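Local coordinates for putative peptidase M23 (Pseudomonas aeruginosa PAO1, PDB 2HSI), which binds a zinc ion and is probably a metalloendopeptidase of the M23 family, at residues K58-V63 and S265-R270; K128-E133 and Y207-K212; Y141-P146 and F215-Q220; F226-K231 and G257-W262. All blocks are in the same frame, centred on the assembly; numbering follows the deposited sequence.

Interaction 1 of 4, residues K58-V63 and S265-R270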
# COMPACT_ATOMS: atom_id res chain seq x y z
N LYS A 58 2.63 6.90 13.11
CA LYS A 58 3.26 6.20 11.99
C LYS A 58 3.71 7.21 10.93
O LYS A 58 2.93 8.09 10.57
CB LYS A 58 2.27 5.24 11.34
CG LYS A 58 1.55 4.26 12.31
CD LYS A 58 2.28 2.93 12.39
CE LYS A 58 1.65 1.98 13.43
NZ LYS A 58 0.32 1.43 13.01
N PRO A 59 4.95 7.07 10.41
CA PRO A 59 5.44 7.99 9.37
C PRO A 59 4.65 7.88 8.07
O PRO A 59 4.25 6.77 7.68
CB PRO A 59 6.91 7.56 9.19
CG PRO A 59 6.97 6.17 9.65
CD PRO A 59 5.97 6.07 10.78
N VAL A 60 4.42 9.02 7.43
CA VAL A 60 3.53 9.16 6.29
C VAL A 60 4.28 9.65 5.04
O VAL A 60 5.22 10.44 5.16
CB VAL A 60 2.38 10.16 6.66
CG1 VAL A 60 1.60 10.62 5.46
CG2 VAL A 60 1.46 9.53 7.68
N LEU A 61 3.86 9.16 3.87
CA LEU A 61 4.38 9.58 2.55
C LEU A 61 4.20 11.08 2.30
O LEU A 61 3.09 11.62 2.38
CB LEU A 61 3.68 8.79 1.44
CG LEU A 61 3.86 9.18 -0.04
CD1 LEU A 61 5.31 9.09 -0.43
CD2 LEU A 61 3.02 8.30 -0.94
N VAL A 62 5.32 11.74 2.01
CA VAL A 62 5.35 13.18 1.77
C VAL A 62 5.96 13.44 0.39
O VAL A 62 7.07 12.98 0.09
CB VAL A 62 6.14 13.93 2.88
CG1 VAL A 62 6.33 15.40 2.54
CG2 VAL A 62 5.46 13.79 4.25
N VAL A 63 5.22 14.15 -0.46
CA VAL A 63 5.67 14.45 -1.83
C VAL A 63 5.33 15.90 -2.17
O VAL A 63 4.44 16.48 -1.56
CB VAL A 63 5.03 13.50 -2.90
CG1 VAL A 63 5.39 12.03 -2.65
CG2 VAL A 63 3.51 13.65 -2.98
N SER A 265 -0.71 -0.59 1.07
CA SER A 265 -0.56 -0.01 2.38
C SER A 265 0.09 1.38 2.28
O SER A 265 0.93 1.62 1.41
CB SER A 265 0.26 -0.94 3.27
OG SER A 265 0.29 -0.52 4.64
N LEU A 266 -0.34 2.26 3.17
CA LEU A 266 0.27 3.58 3.36
C LEU A 266 0.28 3.81 4.86
O LEU A 266 -0.74 3.59 5.52
CB LEU A 266 -0.58 4.68 2.71
CG LEU A 266 -0.49 4.96 1.21
CD1 LEU A 266 -1.71 5.77 0.78
CD2 LEU A 266 0.79 5.71 0.86
N ASN A 267 1.42 4.26 5.38
CA ASN A 267 1.62 4.48 6.82
C ASN A 267 1.04 3.38 7.72
O ASN A 267 0.35 3.66 8.70
CB ASN A 267 1.15 5.88 7.29
CG ASN A 267 -0.27 6.24 6.84
OD1 ASN A 267 -0.45 6.83 5.78
ND2 ASN A 267 -1.27 5.83 7.62
N ASP A 268 1.33 2.12 7.35
CA ASP A 268 0.82 0.94 8.05
C ASP A 268 -0.72 0.88 8.15
O ASP A 268 -1.28 0.45 9.17
CB ASP A 268 1.48 0.78 9.43
CG ASP A 268 1.29 -0.61 10.03
OD1 ASP A 268 1.15 -1.60 9.28
OD2 ASP A 268 1.28 -0.71 11.28
N ALA A 269 -1.38 1.33 7.08
CA ALA A 269 -2.82 1.22 6.96
C ALA A 269 -3.15 0.62 5.60
O ALA A 269 -2.79 1.19 4.56
CB ALA A 269 -3.48 2.59 7.11
N ARG A 270 -3.82 -0.54 5.61
CA ARG A 270 -4.33 -1.12 4.36
C ARG A 270 -5.49 -0.30 3.82
O ARG A 270 -6.47 -0.03 4.52
CB ARG A 270 -4.76 -2.59 4.51
CG ARG A 270 -3.67 -3.61 4.18
CD ARG A 270 -2.93 -4.05 5.43
NE ARG A 270 -1.85 -3.15 5.73
CZ ARG A 270 -1.36 -2.91 6.94
NH1 ARG A 270 -1.84 -3.50 8.03
NH2 ARG A 270 -0.37 -2.06 7.07
O HOH W 1 1.43 7.53 3.97
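Val-60 and Asn-267 bring the two backbones closest, with their CA atoms 5.1 Å apart, where the strand 58-63 passes the tip of a hairpin. Beside this point the carbonyl O of Pro-59 packs on CB of Asn-267 at 3.2 Å. CG2 of Val-60 touches the same CB, and the two side chains lie side by side and point the same way. With chi1 at 50°, Asn-267 places its CG beside CG2 of Val-60. Its OD1 accepts a bond from a water at 2.7 Å, and that water accepts the backbone N-H of Leu-61. OD1 also accepts a bond from the backbone N of Gly-75. The tip is a two-residue beta-hairpin loop. Asn-267 and Asp-268 both have left-handed backbone angles, near a type I' turn, and Leu-266 and Ala-269 bond to each other through both N-H groups. The hairpin belongs to the peptidase sheet, and strand 58-63 to the separate six-stranded N-terminal sheet. Leu-61 CD2 meets Leu-266 CD2 at 3.9 Å. The Lys-58 chain bends at chi2 (-94°) and crosses Asp-268 obliquely. Its NZ forms a salt bridge to Asp-268 OD2 at 2.9 Å, on the anti side of the carboxylate. Arg-142 is a second partner of OD2. Arg-270 NH2 donates to Asp-268 OD1 in a salt bridge at 2.7 Å and also to Ser-265 OG, both nearly in its guanidinium plane.

Interaction 2 of 4, residues K128-E133 and Y207-K212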
# COMPACT_ATOMS: atom_id res chain seq x y z
N LYS A 128 3.16 -21.29 16.43
CA LYS A 128 4.46 -20.65 16.56
C LYS A 128 4.99 -20.16 15.22
O LYS A 128 5.56 -19.06 15.13
CB LYS A 128 5.43 -21.67 17.14
CG LYS A 128 6.74 -21.11 17.65
CD LYS A 128 7.76 -22.24 17.83
CE LYS A 128 7.20 -23.44 18.60
NZ LYS A 128 7.55 -23.43 20.04
N ARG A 129 4.81 -20.98 14.18
CA ARG A 129 5.07 -20.58 12.80
C ARG A 129 4.19 -19.39 12.41
O ARG A 129 4.71 -18.38 11.96
CB ARG A 129 4.85 -21.75 11.83
CG ARG A 129 5.01 -21.38 10.35
CD ARG A 129 4.30 -22.38 9.42
NE ARG A 129 4.31 -21.90 8.04
CZ ARG A 129 3.89 -22.58 6.99
NH1 ARG A 129 3.96 -22.02 5.78
NH2 ARG A 129 3.41 -23.81 7.12
N ILE A 130 2.87 -19.53 12.62
CA ILE A 130 1.89 -18.49 12.25
C ILE A 130 2.20 -17.14 12.92
O ILE A 130 2.13 -16.10 12.25
CB ILE A 130 0.42 -18.98 12.51
CG1 ILE A 130 -0.01 -19.98 11.42
CG2 ILE A 130 -0.57 -17.80 12.57
CD1 ILE A 130 -1.22 -20.86 11.78
N GLU A 131 2.58 -17.19 14.20
CA GLU A 131 2.96 -16.01 14.97
C GLU A 131 4.15 -15.30 14.33
O GLU A 131 4.14 -14.08 14.17
CB GLU A 131 3.26 -16.38 16.43
CG GLU A 131 3.55 -15.19 17.35
CD GLU A 131 3.63 -15.57 18.82
OE1 GLU A 131 3.29 -14.71 19.66
OE2 GLU A 131 4.03 -16.71 19.15
N ARG A 132 5.16 -16.08 13.95
CA ARG A 132 6.36 -15.59 13.29
C ARG A 132 6.06 -14.97 11.92
O ARG A 132 6.57 -13.90 11.60
CB ARG A 132 7.38 -16.72 13.16
CG ARG A 132 8.82 -16.27 13.26
CD ARG A 132 9.76 -17.27 12.61
NE ARG A 132 9.74 -17.16 11.15
CZ ARG A 132 9.11 -18.01 10.33
NH1 ARG A 132 8.45 -19.05 10.80
NH2 ARG A 132 9.15 -17.80 9.02
N GLU A 133 5.21 -15.65 11.14
CA GLU A 133 4.74 -15.17 9.82
C GLU A 133 3.91 -13.89 9.88
O GLU A 133 4.05 -13.01 9.02
CB GLU A 133 3.96 -16.28 9.10
CG GLU A 133 4.80 -17.53 8.82
CD GLU A 133 4.03 -18.63 8.10
OE1 GLU A 133 2.79 -18.64 8.14
OE2 GLU A 133 4.69 -19.49 7.48
N TYR A 207 3.68 -18.64 3.34
CA TYR A 207 2.99 -18.57 4.62
C TYR A 207 1.81 -19.51 4.70
O TYR A 207 1.24 -19.89 3.68
CB TYR A 207 2.53 -17.13 4.88
CG TYR A 207 3.67 -16.12 4.91
CD1 TYR A 207 4.86 -16.41 5.57
CD2 TYR A 207 3.53 -14.88 4.30
CE1 TYR A 207 5.90 -15.48 5.62
CE2 TYR A 207 4.56 -13.95 4.34
CZ TYR A 207 5.74 -14.26 5.00
OH TYR A 207 6.76 -13.33 5.04
N PHE A 208 1.44 -19.87 5.93
CA PHE A 208 0.34 -20.79 6.18
C PHE A 208 -0.99 -20.33 5.57
O PHE A 208 -1.66 -21.11 4.89
CB PHE A 208 0.17 -21.04 7.69
CG PHE A 208 -0.88 -22.07 8.02
CD1 PHE A 208 -0.55 -23.42 8.07
CD2 PHE A 208 -2.20 -21.69 8.26
CE1 PHE A 208 -1.52 -24.38 8.36
CE2 PHE A 208 -3.18 -22.64 8.54
CZ PHE A 208 -2.84 -23.98 8.60
N PHE A 209 -1.37 -19.08 5.81
CA PHE A 209 -2.63 -18.53 5.30
C PHE A 209 -2.48 -17.91 3.91
O PHE A 209 -3.25 -18.22 2.99
CB PHE A 209 -3.21 -17.50 6.27
CG PHE A 209 -3.62 -18.09 7.60
CD1 PHE A 209 -4.74 -18.90 7.68
CD2 PHE A 209 -2.90 -17.82 8.75
CE1 PHE A 209 -5.13 -19.46 8.91
CE2 PHE A 209 -3.28 -18.36 9.98
CZ PHE A 209 -4.40 -19.19 10.06
N ASN A 210 -1.48 -17.04 3.76
CA ASN A 210 -1.31 -16.23 2.55
C ASN A 210 -0.58 -16.92 1.40
O ASN A 210 -0.56 -16.40 0.30
CB ASN A 210 -0.62 -14.90 2.89
CG ASN A 210 -1.53 -13.94 3.64
OD1 ASN A 210 -2.76 -14.08 3.61
ND2 ASN A 210 -0.94 -12.93 4.29
N GLY A 211 0.03 -18.09 1.66
CA GLY A 211 0.82 -18.78 0.63
C GLY A 211 2.03 -17.99 0.18
O GLY A 211 2.62 -17.23 0.97
N LYS A 212 2.40 -18.15 -1.09
CA LYS A 212 3.56 -17.43 -1.63
C LYS A 212 3.24 -15.95 -1.69
O LYS A 212 2.30 -15.52 -2.36
CB LYS A 212 4.02 -17.97 -2.99
CG LYS A 212 4.44 -19.44 -2.97
CD LYS A 212 5.16 -19.82 -4.25
CE LYS A 212 5.13 -21.33 -4.46
NZ LYS A 212 5.61 -22.09 -3.28
O HOH W 2 0.35 -17.62 7.96
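Ile-130 lays its CD1 over the face of the Phe-208 ring, 4.1 Å from the centroid. This is a CH-pi contact. The same methyl reaches CE2 of Phe-209 at 3.7 Å, and Ile-130 crosses Phe-209 at about a right angle. CD2 of Phe-208 in turn sits above the centre of the Phe-209 ring. Helix 127-141 thus packs on the loop between strands 199-207 and 213-219. Arg-129 crosses Phe-208 at about a right angle too, its guanidinium plane 88° from the ring. One guanidinium face lies over the backbone N and CA of Phe-208. NH1 also donates to the carbonyl O of Asp-206. Glu-133 and Tyr-207 slide past each other in opposite directions, with CG of Glu-133 3.4 Å from CD1 of Tyr-207. The Tyr-207 hydroxyl goes on to Glu-136 of the same helix. Glu-133 is extended beyond CG (chi2 -180°), which carries CD out toward the loop. There OE1 accepts the N-H of Phe-208 at 2.9 Å in a nearly straight bond, on the syn side of the carboxylate. A water donates to OE1 at 2.7 Å and accepts from the N of Phe-209. OE2 forms a salt bridge with NE of Arg-129, one helical turn earlier. The buried carboxylate therefore has both oxygens engaged, and the neighbouring arginine would be expected to favour the ionised form of the carboxylate.

Interaction 3 of 4, residues Y141-P146 and F215-Q220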
# COMPACT_ATOMS: atom_id res chain seq x y z
N TYR A 141 5.09 -4.07 6.48
CA TYR A 141 4.21 -2.92 6.27
C TYR A 141 4.66 -1.64 6.99
O TYR A 141 4.33 -0.53 6.56
CB TYR A 141 2.79 -3.26 6.69
CG TYR A 141 2.03 -4.17 5.76
CD1 TYR A 141 1.91 -3.89 4.39
CD2 TYR A 141 1.37 -5.29 6.27
CE1 TYR A 141 1.16 -4.73 3.55
CE2 TYR A 141 0.63 -6.11 5.46
CZ TYR A 141 0.53 -5.84 4.10
OH TYR A 141 -0.21 -6.71 3.33
N ARG A 142 5.43 -1.81 8.07
CA ARG A 142 5.93 -0.69 8.87
C ARG A 142 7.27 -0.16 8.39
O ARG A 142 7.78 0.82 8.94
CB ARG A 142 6.02 -1.08 10.35
CG ARG A 142 4.65 -1.17 10.99
CD ARG A 142 4.67 -1.90 12.31
NE ARG A 142 3.30 -2.06 12.79
CZ ARG A 142 2.96 -2.65 13.93
NH1 ARG A 142 3.88 -3.17 14.73
NH2 ARG A 142 1.68 -2.74 14.26
N ARG A 143 7.85 -0.78 7.36
CA ARG A 143 9.06 -0.24 6.74
C ARG A 143 8.81 1.17 6.14
O ARG A 143 7.81 1.39 5.46
CB ARG A 143 9.60 -1.18 5.67
CG ARG A 143 11.02 -0.84 5.23
CD ARG A 143 11.21 -1.22 3.79
NE ARG A 143 12.56 -0.97 3.27
CZ ARG A 143 13.59 -1.80 3.41
NH1 ARG A 143 13.46 -2.95 4.08
NH2 ARG A 143 14.77 -1.49 2.88
N PHE A 144 9.69 2.11 6.46
CA PHE A 144 9.59 3.47 5.94
C PHE A 144 10.93 3.89 5.33
O PHE A 144 11.74 4.53 5.99
CB PHE A 144 9.12 4.44 7.04
CG PHE A 144 8.68 5.79 6.51
CD1 PHE A 144 7.38 5.98 6.01
CD2 PHE A 144 9.56 6.87 6.49
CE1 PHE A 144 6.98 7.24 5.52
CE2 PHE A 144 9.17 8.11 5.98
CZ PHE A 144 7.89 8.29 5.50
N SER A 145 11.13 3.54 4.07
CA SER A 145 12.37 3.87 3.37
C SER A 145 12.26 5.31 2.82
O SER A 145 11.15 5.79 2.63
CB SER A 145 12.62 2.84 2.27
OG SER A 145 11.61 2.90 1.28
N PRO A 146 13.41 6.00 2.60
CA PRO A 146 13.36 7.44 2.24
C PRO A 146 12.90 7.87 0.85
O PRO A 146 12.58 9.05 0.64
CB PRO A 146 14.80 7.91 2.49
CG PRO A 146 15.62 6.69 2.29
CD PRO A 146 14.80 5.52 2.74
N PHE A 215 6.21 -8.71 -0.95
CA PHE A 215 6.00 -7.30 -0.61
C PHE A 215 6.96 -6.44 -1.43
O PHE A 215 8.17 -6.69 -1.43
CB PHE A 215 6.32 -7.03 0.86
CG PHE A 215 5.28 -7.51 1.84
CD1 PHE A 215 4.63 -6.61 2.67
CD2 PHE A 215 5.02 -8.87 2.01
CE1 PHE A 215 3.72 -7.04 3.62
CE2 PHE A 215 4.10 -9.30 2.95
CZ PHE A 215 3.45 -8.39 3.75
N VAL A 216 6.43 -5.40 -2.08
CA VAL A 216 7.21 -4.42 -2.84
C VAL A 216 7.09 -3.02 -2.22
O VAL A 216 5.98 -2.44 -2.13
CB VAL A 216 6.78 -4.37 -4.32
CG1 VAL A 216 7.60 -3.34 -5.09
CG2 VAL A 216 6.92 -5.73 -4.98
N ASP A 217 8.22 -2.49 -1.79
CA ASP A 217 8.28 -1.17 -1.16
C ASP A 217 8.44 -0.08 -2.23
O ASP A 217 9.52 0.08 -2.79
CB ASP A 217 9.40 -1.15 -0.12
CG ASP A 217 9.62 0.21 0.52
OD1 ASP A 217 8.68 1.03 0.54
OD2 ASP A 217 10.74 0.46 1.04
N HIS A 218 7.38 0.67 -2.50
CA HIS A 218 7.47 1.78 -3.46
C HIS A 218 8.15 3.02 -2.87
O HIS A 218 8.47 3.94 -3.61
CB HIS A 218 6.10 2.14 -4.06
CG HIS A 218 5.33 0.95 -4.54
ND1 HIS A 218 5.77 0.14 -5.57
CD2 HIS A 218 4.16 0.41 -4.12
CE1 HIS A 218 4.91 -0.84 -5.76
NE2 HIS A 218 3.92 -0.70 -4.90
N GLY A 219 8.34 3.03 -1.55
CA GLY A 219 9.02 4.11 -0.85
C GLY A 219 8.11 4.82 0.14
O GLY A 219 6.92 4.98 -0.11
N GLN A 220 8.68 5.23 1.27
CA GLN A 220 7.98 6.01 2.31
C GLN A 220 6.66 5.38 2.75
O GLN A 220 5.62 6.04 2.82
CB GLN A 220 7.80 7.48 1.90
CG GLN A 220 9.11 8.25 1.77
CD GLN A 220 8.92 9.76 1.70
OE1 GLN A 220 7.98 10.31 2.26
NE2 GLN A 220 9.85 10.43 1.04
O HOH W 3 8.73 2.19 2.87
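Ser-145 OG donates to Asp-217 OD2 at 2.6 Å, on the syn side of the carboxylate. Arg-143 crosses Asp-217 at about a right angle, and its NE forms a longer salt bridge to the same oxygen at 3.2 Å. Gln-220 meets the loop with both its backbone and its side chain. Its N donates to Ser-145 O at 2.9 Å. Its NE2 donates to Pro-146 O at 3.1 Å, from above the carbonyl plane. CA of Gln-220 lies over one face of Phe-144 in a CH-pi contact, 3.9 Å from the centroid. Nearer the helix end, Phe-215 turns an edge to the face of Tyr-141, with CE1 over the ring centre and the planes 59° apart. In the next shell, a water donates to Asp-217 OD1 and to Arg-143 O and accepts from Ser-145 N, so it ties the loop backbone to the carboxylate. OD1 also accepts the N-H of Gly-219. Gln-220 OE1 is taken by the N of Val-62, and Arg-270 makes a cation-pi contact with Tyr-141. The bond from Gly-219 N to Asp-217 OD1 closes an Asx turn. It coincides with a classic beta bulge, where His-218 and Gly-219 face Phe-222, near where strand 213-219 gives way to the turn into strand 222-229 of the antiparallel peptidase sheet.

Interaction 4 of 4, residues F226-K231 and G257-W262. With ZN (zinc ion), chain C.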
# COMPACT_ATOMS: atom_id res chain seq x y z
N PHE A 226 1.38 -8.94 -2.51
CA PHE A 226 0.67 -9.93 -3.32
C PHE A 226 0.83 -11.29 -2.70
O PHE A 226 1.93 -11.68 -2.35
CB PHE A 226 1.22 -9.97 -4.75
CG PHE A 226 1.16 -8.66 -5.44
CD1 PHE A 226 0.02 -8.28 -6.13
CD2 PHE A 226 2.23 -7.77 -5.38
CE1 PHE A 226 -0.06 -7.06 -6.75
CE2 PHE A 226 2.15 -6.54 -6.01
CZ PHE A 226 1.02 -6.19 -6.70
N CYS A 227 -0.27 -12.03 -2.58
CA CYS A 227 -0.22 -13.35 -1.95
C CYS A 227 -0.94 -14.42 -2.77
O CYS A 227 -1.56 -14.12 -3.80
CB CYS A 227 -0.72 -13.28 -0.52
SG CYS A 227 -2.42 -12.72 -0.36
N HIS A 228 -0.82 -15.67 -2.31
CA HIS A 228 -1.32 -16.88 -2.99
C HIS A 228 -0.66 -17.16 -4.35
O HIS A 228 -1.25 -17.82 -5.18
CB HIS A 228 -2.85 -16.90 -3.15
CG HIS A 228 -3.60 -16.57 -1.89
ND1 HIS A 228 -3.60 -17.40 -0.79
CD2 HIS A 228 -4.38 -15.52 -1.56
CE1 HIS A 228 -4.34 -16.87 0.16
NE2 HIS A 228 -4.83 -15.73 -0.28
N LEU A 229 0.56 -16.67 -4.57
CA LEU A 229 1.22 -16.83 -5.88
C LEU A 229 1.59 -18.29 -6.13
O LEU A 229 1.85 -19.03 -5.20
CB LEU A 229 2.49 -15.97 -5.97
CG LEU A 229 2.31 -14.49 -6.37
CD1 LEU A 229 1.56 -13.72 -5.32
CD2 LEU A 229 3.65 -13.83 -6.62
N SER A 230 1.60 -18.70 -7.40
CA SER A 230 2.11 -20.02 -7.78
C SER A 230 3.64 -19.98 -7.90
O SER A 230 4.33 -20.97 -7.66
CB SER A 230 1.46 -20.48 -9.09
OG SER A 230 1.75 -19.58 -10.15
N LYS A 231 4.17 -18.81 -8.27
CA LYS A 231 5.56 -18.64 -8.63
C LYS A 231 5.94 -17.21 -8.24
O LYS A 231 5.15 -16.29 -8.45
CB LYS A 231 5.69 -18.81 -10.15
CG LYS A 231 6.75 -19.78 -10.63
CD LYS A 231 8.00 -19.04 -11.06
CE LYS A 231 8.87 -19.83 -12.05
NZ LYS A 231 8.16 -20.30 -13.27
N GLY A 257 -9.14 -22.39 -5.04
CA GLY A 257 -8.98 -22.02 -6.45
C GLY A 257 -8.09 -20.79 -6.57
O GLY A 257 -7.67 -20.23 -5.55
N PRO A 258 -7.80 -20.36 -7.82
CA PRO A 258 -6.90 -19.23 -8.09
C PRO A 258 -7.39 -17.93 -7.45
O PRO A 258 -8.55 -17.53 -7.64
CB PRO A 258 -6.90 -19.12 -9.62
CG PRO A 258 -7.37 -20.45 -10.10
CD PRO A 258 -8.35 -20.92 -9.07
N HIS A 259 -6.51 -17.29 -6.69
CA HIS A 259 -6.86 -16.10 -5.91
C HIS A 259 -5.76 -15.03 -6.03
O HIS A 259 -4.80 -15.01 -5.26
CB HIS A 259 -7.16 -16.50 -4.45
CG HIS A 259 -7.53 -15.36 -3.55
ND1 HIS A 259 -7.52 -15.47 -2.18
CD2 HIS A 259 -7.91 -14.09 -3.82
CE1 HIS A 259 -7.87 -14.32 -1.64
NE2 HIS A 259 -8.12 -13.46 -2.61
N MET A 260 -5.94 -14.16 -7.01
CA MET A 260 -5.11 -12.98 -7.19
C MET A 260 -5.51 -11.90 -6.17
O MET A 260 -6.54 -11.25 -6.30
CB MET A 260 -5.28 -12.49 -8.63
CG MET A 260 -4.67 -11.13 -8.96
SD MET A 260 -2.94 -11.00 -8.53
CE MET A 260 -2.80 -9.21 -8.40
N HIS A 261 -4.70 -11.75 -5.12
CA HIS A 261 -4.97 -10.78 -4.06
C HIS A 261 -3.87 -9.72 -4.00
O HIS A 261 -2.68 -10.04 -3.92
CB HIS A 261 -5.13 -11.47 -2.70
CG HIS A 261 -5.49 -10.54 -1.58
ND1 HIS A 261 -6.79 -10.35 -1.15
CD2 HIS A 261 -4.72 -9.75 -0.79
CE1 HIS A 261 -6.80 -9.48 -0.16
NE2 HIS A 261 -5.56 -9.10 0.08
N TRP A 262 -4.30 -8.46 -4.00
CA TRP A 262 -3.40 -7.30 -3.95
C TRP A 262 -3.76 -6.38 -2.78
O TRP A 262 -4.90 -5.89 -2.70
CB TRP A 262 -3.49 -6.54 -5.28
CG TRP A 262 -2.69 -5.24 -5.40
CD1 TRP A 262 -1.50 -4.94 -4.79
CD2 TRP A 262 -3.02 -4.10 -6.20
NE1 TRP A 262 -1.08 -3.69 -5.17
CE2 TRP A 262 -1.99 -3.15 -6.03
CE3 TRP A 262 -4.10 -3.79 -7.05
CZ2 TRP A 262 -2.01 -1.90 -6.67
CZ3 TRP A 262 -4.12 -2.54 -7.68
CH2 TRP A 262 -3.07 -1.62 -7.48
ZN ZN C . -8.55 -11.24 -1.91
O HOH W 4 -2.06 -12.25 -5.63
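Phe-226 and Trp-262 are an antiparallel non-hydrogen-bonded pair whose side chains lie side by side on one face of the sheet. The planes of the phenyl ring and the five-membered ring are 8° apart, nearly parallel but strongly displaced, with centroids 4.5 Å apart. CE1 of Phe-226 comes to 3.2 Å from CD1 of Trp-262. CE of Met-260 packs at the edge of the Phe-226 ring, 3.7 Å from CD1. His-228 and His-259 are also near parallel and offset, and CD2 of His-228 is 3.2 Å from ND1 of His-259. ND1 of His-228 donates to the carbonyl O of Thr-252, outside the two segments. Cys-227 SG approaches the His-261 ring obliquely, from the side of the sheet that carries the metal ligand.

Backbone bonding between the strands is slight. The N-H of Cys-227 reaches His-261 O in a weak bond of 3.4 Å. A water accepts the N-H of His-261 at 2.7 Å and also reaches Cys-227 O.

Two of the four protein ligands of the zinc ion come from segment 257-262. His-259 binds it through NE2 at 2.4 Å, and His-261 through ND1 at 2.1 Å. His-180 and Asp-184 complete the set. The His-x-His pair is characteristic of M23 peptidases, consistent with a metallopeptidase centre. Asn-263 OD1 bonds to NE2 of His-261, which, with the zinc bond at ND1, should hold the ring's rotation. Zinc at NE2 of His-259 would be expected to polarise that ring, whose ND1 lies against His-228.

Overall arrangement
Along the chain, interactions 2, 3 and 4 are all nested inside the loop closed by interaction 1, and interactions 2 and 3 cross each other. Interactions 1 and 3 are neighbours, with centres about 9 Å apart. They touch through Arg-142 with Asp-268 and Gln-220 with Val-62. Interaction 1 joins the N-terminal and peptidase sheets directly, and interaction 3 adds contacts to the N-terminal strand 58-64. Interactions 1, 3 and 4 all reach the peptidase sheet, and strand 260-266 runs between 1 and 4, whose centres are about 24 Å apart. Interaction 2 seats helix 127-141 on a turn, which bonds to the strand of interaction 4 from Asn-210 to His-228. The interdomain contacts and the zinc site thus lie at different ends of one sheet.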